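Local coordinates for calreticulin, putative (PDB 5HCF), which probably acts as a lectin-like chaperone of the endoplasmic reticulum, binding both carbohydrate and peptide through a globular domain of legume lectin fold, at residues V70-S74 with G86-L90; R113-R119 with K135-E141; T145-T149 with F160-G164. The contacts are given in a common frame with arbitrary orientation. Residue numbers count along the deposited sequence, not the author numbering.

Interaction 1 lies at the heart of the domain, interaction 3 about 10 Å away between centres, and interaction 2 toward the surface. Interaction 1 joins the two sheets of the sandwich mainly by apolar side chains, with no hydrogen bond across it. Interaction 3 lies within one of those sheets and is built on backbone hydrogen bonds, extended at one end by an aspartate. Strands 69-76 and 145-152 are neighbours there, so interactions 1 and 3 touch, F73 O lying 2.8 Å from Y148 N. Interaction 2, partly exposed and rich in arginine, ties the chain between the sheets to a hairpin of the other sheet; its F139 and P140 pack on Y148 and H146.

Interaction 1: V70-S74 with G86-L90; sequences VVSFS and GYIKL
Two extended segments face each other across a gap: strand 70-74 and strand 88-90 run nearly antiparallel, at 155°, with their axes 9.7 Å apart. That spacing is too wide for backbone bonding, and none crosses. The register sets V71 against L90 (CA to CA 9.3 Å) and F73 against I88 (CA to CA 8.4 Å), and all four CA-to-CB bonds point toward the other segment. This is the face-to-face packing of a legume lectin sandwich: 69-76 belongs to one antiparallel sheet, 83-91 to the other, and I227 and I229 of strand 223-230 widen the same core. Among the aliphatic contacts, V71 (chi1 t) places CG2 3.7 Å from L90 CD1 and CG1 4.1 Å from I88 CD1. With chi1 p and chi2 -80°, the F73 ring receives a CH-pi contact from I88 CG2, 3.7 Å from the centroid and only 10° off the normal. F73 CZ lies 4.0 Å from Y87 CA, and the ring edge meets a carbonyl, F73 CE2 to G86 O at 3.2 Å.

Interaction 2: R113-R119 with K135-E141; sequences RCGSQNR and KRIRFPE
The side-chain amide of N118 behaves like a piece of backbone, holding the irregular segment 135-141 in place. N118 OD1 accepts from F139 N at 2.9 Å, while N118 ND2 donates to F139 O at 3.2 Å and to E141 OE1 at 2.8 Å; chi1 t, with chi2 -44°, brings the amide to F139, and ND2 lies over one face of that ring. Segment 113-119 is a tight hairpin whose type II' turn runs from C114 to Q117, with G115 at phi 69°, psi -136°, closed by C114 N to Q117 O at 3.0 Å and Q117 N to C114 O at 3.2 Å. R138 reaches back to the turn, its NH2 donating to S116 O at 2.6 Å, and its guanidinium lies flat over N118 CB. E141 also joins a salt-bridge network: R113 NH1 is 3.6 Å from E141 OE2, a purely electrostatic contact, and R138 NH1 a long 3.9 Å from E141 OE1. R119 CA sits 4.4 Å from R138 CA; R119 NH2 bonds W133 O and, weakly, K135 O (3.1 Å). A water accepts from R119 NE (3.3 Å) and I137 N (2.8 Å). Outside the contact, C114 is disulfide-bonded to C83, I137 pairs by backbone with V120 of strand 117-126, and F139 leans on Y148 as the chain passes from strand 129-132 of one sheet to strand 145-152 of the other.

Interaction 3: T145-T149 with F160-G164; sequences THVYT and FFLDG
D163 grips the opposite strand twice with its carboxylate: H146 ND1 donates to D163 OD2 at 2.8 Å, and V147 N to D163 OD1 at 2.9 Å. The same residue returns a backbone bond, D163 N to V147 O, also 2.9 Å. These bonds close the open end of a beta hairpin, strands 145-152 and 157-162, within one sheet of the lectin sandwich. H146 is held at its other nitrogen as well, NE2 bonding to D142 OD1. Segments 145-149 and 160-162 run antiparallel at 172°, with axes 4.8 Å apart. T149 and F161 form a hydrogen-bonded pair (CA to CA 4.9 Å), with T149 N to F161 O at 2.9 Å and F161 N to T149 O at 2.8 Å; Y148 and L162 form the adjacent non-hydrogen-bonded pair (Y148 CA to L162 CA 5.0 Å). CA-H...O contacts thread between them, such as L162 CA to V147 O at 3.3 Å. Beyond the pairing, D163 (phi 54°, psi 38°) and G164 (phi 86°, psi -13°) take left-handed backbone angles and turn the chain into strand 165-171. On the face carrying Y148 and L162, Y148 (chi1 m) packs its CE2 3.7 Å from L162 CD1 and its CD2 3.9 Å from F160 CZ, and the ring also meets F109 and P111 of the other sheet. The opposite face carries T149 and F161, whose CB atoms stand 3.9 Å apart; T149 OG1 bonds S72 OG. There a water accepts from G164 N at 3.0 Å and lies 2.9 Å from T149 OG1.

Interaction 1: V70-S74 with G86-L90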
loop_
_atom_site.group_PDB
_atom_site.type_symbol
_atom_site.label_atom_id
_atom_site.label_comp_id
_atom_site.label_asym_id
_atom_site.label_seq_id
_atom_site.Cartn_x
_atom_site.Cartn_y
_atom_site.Cartn_z
ATOM N N VAL A 70 9.393 -2.434 -6.492
ATOM C CA VAL A 70 8.116 -3.128 -6.406
ATOM C C VAL A 70 7.645 -3.210 -4.960
ATOM O O VAL A 70 8.386 -3.663 -4.079
ATOM C CB VAL A 70 8.201 -4.549 -6.994
ATOM C CG1 VAL A 70 6.823 -5.200 -7.025
ATOM C CG2 VAL A 70 8.803 -4.511 -8.391
ATOM N N VAL A 71 6.405 -2.781 -4.731
ATOM C CA VAL A 71 5.784 -2.820 -3.409
ATOM C C VAL A 71 4.555 -3.715 -3.434
ATOM O O VAL A 71 3.714 -3.605 -4.323
ATOM C CB VAL A 71 5.364 -1.413 -2.922
ATOM C CG1 VAL A 71 5.171 -1.404 -1.410
ATOM C CG2 VAL A 71 6.387 -0.376 -3.336
ATOM N N SER A 72 4.450 -4.601 -2.454
ATOM C CA SER A 72 3.304 -5.490 -2.369
ATOM C C SER A 72 2.898 -5.724 -0.920
ATOM O O SER A 72 3.748 -5.769 -0.027
ATOM C CB SER A 72 3.614 -6.821 -3.055
ATOM O OG SER A 72 2.429 -7.565 -3.271
ATOM N N PHE A 73 1.594 -5.848 -0.691
ATOM C CA PHE A 73 1.065 -6.215 0.615
ATOM C C PHE A 73 -0.388 -6.629 0.455
ATOM O O PHE A 73 -1.009 -6.344 -0.569
ATOM C CB PHE A 73 1.191 -5.061 1.611
ATOM C CG PHE A 73 0.145 -3.991 1.441
ATOM C CD1 PHE A 73 0.274 -3.024 0.453
ATOM C CD2 PHE A 73 -0.965 -3.943 2.275
ATOM C CE1 PHE A 73 -0.685 -2.037 0.296
ATOM C CE2 PHE A 73 -1.923 -2.956 2.125
ATOM C CZ PHE A 73 -1.784 -2.004 1.135
ATOM N N SER A 74 -0.925 -7.309 1.461
ATOM C CA SER A 74 -2.321 -7.724 1.428
ATOM C C SER A 74 -3.091 -7.160 2.618
ATOM O O SER A 74 -2.532 -6.980 3.699
ATOM C CB SER A 74 -2.431 -9.250 1.405
ATOM O OG SER A 74 -1.842 -9.818 2.563
ATOM N N GLY A 86 -6.978 0.769 4.394
ATOM C CA GLY A 86 -6.170 -0.437 4.400
ATOM C C GLY A 86 -4.926 -0.235 3.559
ATOM O O GLY A 86 -4.443 -1.157 2.900
ATOM N N TYR A 87 -4.400 0.984 3.596
ATOM C CA TYR A 87 -3.239 1.343 2.796
ATOM C C TYR A 87 -1.996 1.517 3.664
ATOM O O TYR A 87 -2.096 1.833 4.850
ATOM C CB TYR A 87 -3.516 2.629 2.022
ATOM C CG TYR A 87 -4.036 3.755 2.891
ATOM C CD1 TYR A 87 -3.160 4.593 3.578
ATOM C CD2 TYR A 87 -5.401 3.977 3.031
ATOM C CE1 TYR A 87 -3.633 5.625 4.380
ATOM C CE2 TYR A 87 -5.881 5.004 3.827
ATOM C CZ TYR A 87 -4.994 5.825 4.497
ATOM O OH TYR A 87 -5.475 6.844 5.286
ATOM N N ILE A 88 -0.827 1.324 3.060
ATOM C CA ILE A 88 0.442 1.506 3.760
ATOM C C ILE A 88 1.195 2.711 3.206
ATOM O O ILE A 88 0.839 3.247 2.151
ATOM C CB ILE A 88 1.350 0.264 3.645
ATOM C CG1 ILE A 88 1.923 0.159 2.227
ATOM C CG2 ILE A 88 0.587 -0.993 4.028
ATOM C CD1 ILE A 88 2.964 -0.924 2.055
ATOM N N LYS A 89 2.233 3.133 3.925
ATOM C CA LYS A 89 3.065 4.253 3.497
ATOM C C LYS A 89 4.545 3.891 3.517
ATOM O O LYS A 89 5.002 3.151 4.388
ATOM C CB LYS A 89 2.825 5.471 4.392
ATOM C CG LYS A 89 1.412 6.045 4.327
ATOM C CD LYS A 89 1.284 7.234 5.264
ATOM C CE LYS A 89 0.027 8.028 4.995
ATOM N NZ LYS A 89 -0.075 9.203 5.901
ATOM N N LEU A 90 5.292 4.433 2.560
ATOM C CA LEU A 90 6.743 4.293 2.550
ATOM C C LEU A 90 7.359 5.669 2.794
ATOM O O LEU A 90 7.070 6.621 2.070
ATOM C CB LEU A 90 7.228 3.694 1.226
ATOM C CG LEU A 90 6.517 2.413 0.773
ATOM C CD1 LEU A 90 7.064 1.930 -0.559
ATOM C CD2 LEU A 90 6.641 1.325 1.824
#

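Interaction 2: R113-R119 with K135-E141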
loop_
_atom_site.group_PDB
_atom_site.type_symbol
_atom_site.label_atom_id
_atom_site.label_comp_id
_atom_site.label_asym_id
_atom_site.label_seq_id
_atom_site.Cartn_x
_atom_site.Cartn_y
_atom_site.Cartn_z
ATOM N N ARG A 113 -11.854 2.990 1.793
ATOM C CA ARG A 113 -13.293 3.047 1.575
ATOM C C ARG A 113 -14.034 3.718 2.729
ATOM O O ARG A 113 -13.679 3.554 3.903
ATOM C CB ARG A 113 -13.835 1.631 1.357
ATOM C CG ARG A 113 -15.352 1.526 1.286
ATOM C CD ARG A 113 -15.886 0.583 2.356
ATOM N NE ARG A 113 -15.581 -0.819 2.070
ATOM C CZ ARG A 113 -16.479 -1.724 1.687
ATOM N NH1 ARG A 113 -17.756 -1.383 1.543
ATOM N NH2 ARG A 113 -16.103 -2.978 1.458
ATOM N N CYS A 114 -15.072 4.472 2.379
ATOM C CA CYS A 114 -15.934 5.118 3.356
ATOM C C CYS A 114 -17.268 5.434 2.686
ATOM O O CYS A 114 -17.357 6.339 1.856
ATOM C CB CYS A 114 -15.279 6.386 3.905
ATOM S SG CYS A 114 -15.994 6.990 5.446
ATOM N N GLY A 115 -18.305 4.688 3.047
ATOM C CA GLY A 115 -19.596 4.825 2.400
ATOM C C GLY A 115 -19.545 4.322 0.971
ATOM O O GLY A 115 -18.970 3.269 0.693
ATOM N N SER A 116 -20.138 5.081 0.057
ATOM C CA SER A 116 -20.163 4.703 -1.354
ATOM C C SER A 116 -18.858 5.090 -2.043
ATOM O O SER A 116 -18.690 4.910 -3.248
ATOM C CB SER A 116 -21.358 5.341 -2.058
ATOM O OG SER A 116 -21.315 6.750 -1.924
ATOM N N GLN A 117 -17.937 5.624 -1.254
ATOM C CA GLN A 117 -16.624 6.023 -1.733
ATOM C C GLN A 117 -15.624 4.863 -1.638
ATOM O O GLN A 117 -15.473 4.245 -0.582
ATOM C CB GLN A 117 -16.141 7.231 -0.925
ATOM C CG GLN A 117 -14.799 7.786 -1.343
ATOM C CD GLN A 117 -14.325 8.883 -0.413
ATOM O OE1 GLN A 117 -13.538 8.638 0.504
ATOM N NE2 GLN A 117 -14.808 10.105 -0.642
ATOM N N ASN A 118 -14.928 4.584 -2.739
ATOM C CA ASN A 118 -14.031 3.426 -2.822
ATOM C C ASN A 118 -12.956 3.624 -3.887
ATOM O O ASN A 118 -13.266 3.855 -5.055
ATOM C CB ASN A 118 -14.845 2.150 -3.115
ATOM C CG ASN A 118 -13.984 0.890 -3.222
ATOM O OD1 ASN A 118 -12.921 0.880 -3.848
ATOM N ND2 ASN A 118 -14.460 -0.190 -2.612
ATOM N N ARG A 119 -11.694 3.519 -3.488
ATOM C CA ARG A 119 -10.596 3.600 -4.448
ATOM C C ARG A 119 -9.314 2.982 -3.905
ATOM O O ARG A 119 -9.160 2.789 -2.695
ATOM C CB ARG A 119 -10.325 5.052 -4.843
ATOM C CG ARG A 119 -9.503 5.824 -3.821
ATOM C CD ARG A 119 -9.135 7.198 -4.350
ATOM N NE ARG A 119 -8.322 7.098 -5.560
ATOM C CZ ARG A 119 -7.746 8.129 -6.170
ATOM N NH1 ARG A 119 -7.879 9.358 -5.684
ATOM N NH2 ARG A 119 -7.028 7.928 -7.265
ATOM N N LYS A 135 -6.203 7.879 -11.937
ATOM C CA LYS A 135 -7.126 6.777 -12.202
ATOM C C LYS A 135 -7.793 6.292 -10.923
ATOM O O LYS A 135 -7.156 6.225 -9.870
ATOM C CB LYS A 135 -6.398 5.616 -12.888
ATOM C CG LYS A 135 -5.818 5.982 -14.243
ATOM C CD LYS A 135 -5.533 4.759 -15.093
ATOM C CE LYS A 135 -5.293 5.165 -16.540
ATOM N NZ LYS A 135 -4.769 4.047 -17.369
ATOM N N ARG A 136 -9.073 5.939 -11.015
ATOM C CA ARG A 136 -9.806 5.522 -9.829
ATOM C C ARG A 136 -10.265 4.070 -9.984
ATOM O O ARG A 136 -11.275 3.798 -10.635
ATOM C CB ARG A 136 -11.005 6.443 -9.583
ATOM C CG ARG A 136 -10.634 7.920 -9.560
ATOM C CD ARG A 136 -11.747 8.827 -9.049
ATOM N NE ARG A 136 -11.724 8.981 -7.596
ATOM C CZ ARG A 136 -12.296 8.162 -6.721
ATOM N NH1 ARG A 136 -12.947 7.081 -7.132
ATOM N NH2 ARG A 136 -12.201 8.420 -5.422
ATOM N N ILE A 137 -9.497 3.143 -9.415
ATOM C CA ILE A 137 -9.875 1.732 -9.388
ATOM C C ILE A 137 -10.463 1.340 -8.036
ATOM O O ILE A 137 -9.821 1.499 -6.997
ATOM C CB ILE A 137 -8.679 0.813 -9.694
ATOM C CG1 ILE A 137 -8.459 0.703 -11.204
ATOM C CG2 ILE A 137 -8.919 -0.573 -9.118
ATOM C CD1 ILE A 137 -7.962 1.969 -11.843
ATOM N N ARG A 138 -11.692 0.832 -8.052
ATOM C CA ARG A 138 -12.327 0.338 -6.832
ATOM C C ARG A 138 -11.786 -1.043 -6.469
ATOM O O ARG A 138 -11.543 -1.877 -7.343
ATOM C CB ARG A 138 -13.848 0.285 -6.993
ATOM C CG ARG A 138 -14.512 1.642 -7.118
ATOM C CD ARG A 138 -16.025 1.487 -7.183
ATOM N NE ARG A 138 -16.725 2.735 -6.895
ATOM C CZ ARG A 138 -17.427 2.960 -5.788
ATOM N NH1 ARG A 138 -17.533 2.013 -4.862
ATOM N NH2 ARG A 138 -18.028 4.130 -5.608
ATOM N N PHE A 139 -11.589 -1.282 -5.177
ATOM C CA PHE A 139 -11.123 -2.586 -4.722
ATOM C C PHE A 139 -12.320 -3.429 -4.322
ATOM O O PHE A 139 -13.372 -2.885 -3.989
ATOM C CB PHE A 139 -10.125 -2.447 -3.565
ATOM C CG PHE A 139 -10.744 -1.998 -2.271
ATOM C CD1 PHE A 139 -10.885 -0.646 -1.984
ATOM C CD2 PHE A 139 -11.173 -2.927 -1.333
ATOM C CE1 PHE A 139 -11.449 -0.231 -0.792
ATOM C CE2 PHE A 139 -11.737 -2.523 -0.144
ATOM C CZ PHE A 139 -11.874 -1.172 0.131
ATOM N N PRO A 140 -12.165 -4.763 -4.359
ATOM C CA PRO A 140 -13.286 -5.678 -4.117
ATOM C C PRO A 140 -13.840 -5.536 -2.706
ATOM O O PRO A 140 -13.086 -5.508 -1.736
ATOM C CB PRO A 140 -12.675 -7.068 -4.335
ATOM C CG PRO A 140 -11.350 -6.841 -4.998
ATOM C CD PRO A 140 -10.904 -5.470 -4.632
ATOM N N GLU A 141 -15.159 -5.435 -2.606
ATOM C CA GLU A 141 -15.804 -5.211 -1.324
ATOM C C GLU A 141 -16.349 -6.517 -0.783
ATOM O O GLU A 141 -17.545 -6.785 -0.856
ATOM C CB GLU A 141 -16.914 -4.166 -1.461
ATOM C CG GLU A 141 -16.376 -2.768 -1.689
ATOM C CD GLU A 141 -17.461 -1.728 -1.823
ATOM O OE1 GLU A 141 -17.113 -0.524 -1.896
ATOM O OE2 GLU A 141 -18.656 -2.110 -1.850
HETATM O O HOH W 1 -15.033 6.634 -4.708
HETATM O O HOH W 2 -7.941 4.386 -7.399
#

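Interaction 3: T145-T149 with F160-G164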
loop_
_atom_site.group_PDB
_atom_site.type_symbol
_atom_site.label_atom_id
_atom_site.label_comp_id
_atom_site.label_asym_id
_atom_site.label_seq_id
_atom_site.Cartn_x
_atom_site.Cartn_y
_atom_site.Cartn_z
ATOM N N THR A 145 -9.131 -11.994 1.407
ATOM C CA THR A 145 -7.820 -11.363 1.339
ATOM C C THR A 145 -7.531 -10.875 -0.076
ATOM O O THR A 145 -7.708 -11.612 -1.044
ATOM C CB THR A 145 -6.698 -12.327 1.776
ATOM O OG1 THR A 145 -6.836 -12.626 3.168
ATOM C CG2 THR A 145 -5.322 -11.708 1.531
ATOM N N HIS A 146 -7.090 -9.626 -0.193
ATOM C CA HIS A 146 -6.682 -9.088 -1.482
ATOM C C HIS A 146 -5.272 -8.521 -1.412
ATOM O O HIS A 146 -4.849 -8.004 -0.377
ATOM C CB HIS A 146 -7.668 -8.023 -1.959
ATOM C CG HIS A 146 -9.054 -8.547 -2.163
ATOM N ND1 HIS A 146 -9.406 -9.311 -3.255
ATOM C CD2 HIS A 146 -10.174 -8.419 -1.415
ATOM C CE1 HIS A 146 -10.683 -9.636 -3.168
ATOM N NE2 HIS A 146 -11.173 -9.106 -2.062
ATOM N N VAL A 147 -4.547 -8.638 -2.519
ATOM C CA VAL A 147 -3.150 -8.221 -2.580
ATOM C C VAL A 147 -2.975 -7.018 -3.500
ATOM O O VAL A 147 -3.522 -6.979 -4.602
ATOM C CB VAL A 147 -2.246 -9.367 -3.078
ATOM C CG1 VAL A 147 -0.773 -8.973 -2.982
ATOM C CG2 VAL A 147 -2.523 -10.641 -2.294
ATOM N N TYR A 148 -2.198 -6.040 -3.048
ATOM C CA TYR A 148 -1.960 -4.839 -3.836
ATOM C C TYR A 148 -0.474 -4.698 -4.125
ATOM O O TYR A 148 0.341 -4.582 -3.212
ATOM C CB TYR A 148 -2.503 -3.607 -3.113
ATOM C CG TYR A 148 -3.962 -3.756 -2.741
ATOM C CD1 TYR A 148 -4.338 -4.428 -1.583
ATOM C CD2 TYR A 148 -4.966 -3.244 -3.557
ATOM C CE1 TYR A 148 -5.667 -4.575 -1.243
ATOM C CE2 TYR A 148 -6.295 -3.384 -3.225
ATOM C CZ TYR A 148 -6.642 -4.053 -2.069
ATOM O OH TYR A 148 -7.967 -4.198 -1.729
ATOM N N THR A 149 -0.133 -4.718 -5.408
ATOM C CA THR A 149 1.259 -4.707 -5.836
ATOM C C THR A 149 1.515 -3.567 -6.809
ATOM O O THR A 149 0.734 -3.341 -7.731
ATOM C CB THR A 149 1.655 -6.040 -6.510
ATOM O OG1 THR A 149 1.335 -7.138 -5.644
ATOM C CG2 THR A 149 3.138 -6.059 -6.816
ATOM N N PHE A 160 0.068 -1.636 -11.798
ATOM C CA PHE A 160 -0.607 -1.970 -10.549
ATOM C C PHE A 160 -1.313 -3.319 -10.652
ATOM O O PHE A 160 -2.093 -3.557 -11.575
ATOM C CB PHE A 160 -1.613 -0.880 -10.175
ATOM C CG PHE A 160 -2.604 -1.309 -9.135
ATOM C CD1 PHE A 160 -2.183 -1.665 -7.864
ATOM C CD2 PHE A 160 -3.956 -1.374 -9.430
ATOM C CE1 PHE A 160 -3.092 -2.070 -6.906
ATOM C CE2 PHE A 160 -4.872 -1.777 -8.474
ATOM C CZ PHE A 160 -4.437 -2.127 -7.212
ATOM N N PHE A 161 -1.043 -4.197 -9.692
ATOM C CA PHE A 161 -1.638 -5.524 -9.682
ATOM C C PHE A 161 -2.566 -5.688 -8.493
ATOM O O PHE A 161 -2.218 -5.333 -7.367
ATOM C CB PHE A 161 -0.551 -6.601 -9.640
ATOM C CG PHE A 161 0.391 -6.553 -10.804
ATOM C CD1 PHE A 161 1.422 -5.626 -10.842
ATOM C CD2 PHE A 161 0.254 -7.442 -11.859
ATOM C CE1 PHE A 161 2.287 -5.577 -11.913
ATOM C CE2 PHE A 161 1.120 -7.403 -12.932
ATOM C CZ PHE A 161 2.138 -6.469 -12.959
ATOM N N LEU A 162 -3.749 -6.235 -8.747
ATOM C CA LEU A 162 -4.660 -6.595 -7.673
ATOM C C LEU A 162 -4.862 -8.104 -7.710
ATOM O O LEU A 162 -5.245 -8.656 -8.741
ATOM C CB LEU A 162 -5.990 -5.853 -7.813
ATOM C CG LEU A 162 -6.885 -5.814 -6.573
ATOM C CD1 LEU A 162 -7.582 -4.464 -6.492
ATOM C CD2 LEU A 162 -7.898 -6.941 -6.588
ATOM N N ASP A 163 -4.577 -8.764 -6.591
ATOM C CA ASP A 163 -4.645 -10.221 -6.501
ATOM C C ASP A 163 -3.813 -10.904 -7.583
ATOM O O ASP A 163 -4.216 -11.927 -8.132
ATOM C CB ASP A 163 -6.093 -10.696 -6.589
ATOM C CG ASP A 163 -6.943 -10.170 -5.462
ATOM O OD1 ASP A 163 -6.379 -9.843 -4.396
ATOM O OD2 ASP A 163 -8.173 -10.080 -5.640
ATOM N N GLY A 164 -2.653 -10.329 -7.884
ATOM C CA GLY A 164 -1.713 -10.931 -8.812
ATOM C C GLY A 164 -1.969 -10.590 -10.264
ATOM O O GLY A 164 -1.118 -10.825 -11.119
HETATM O O HOH W 3 -1.262 -8.261 -6.278
#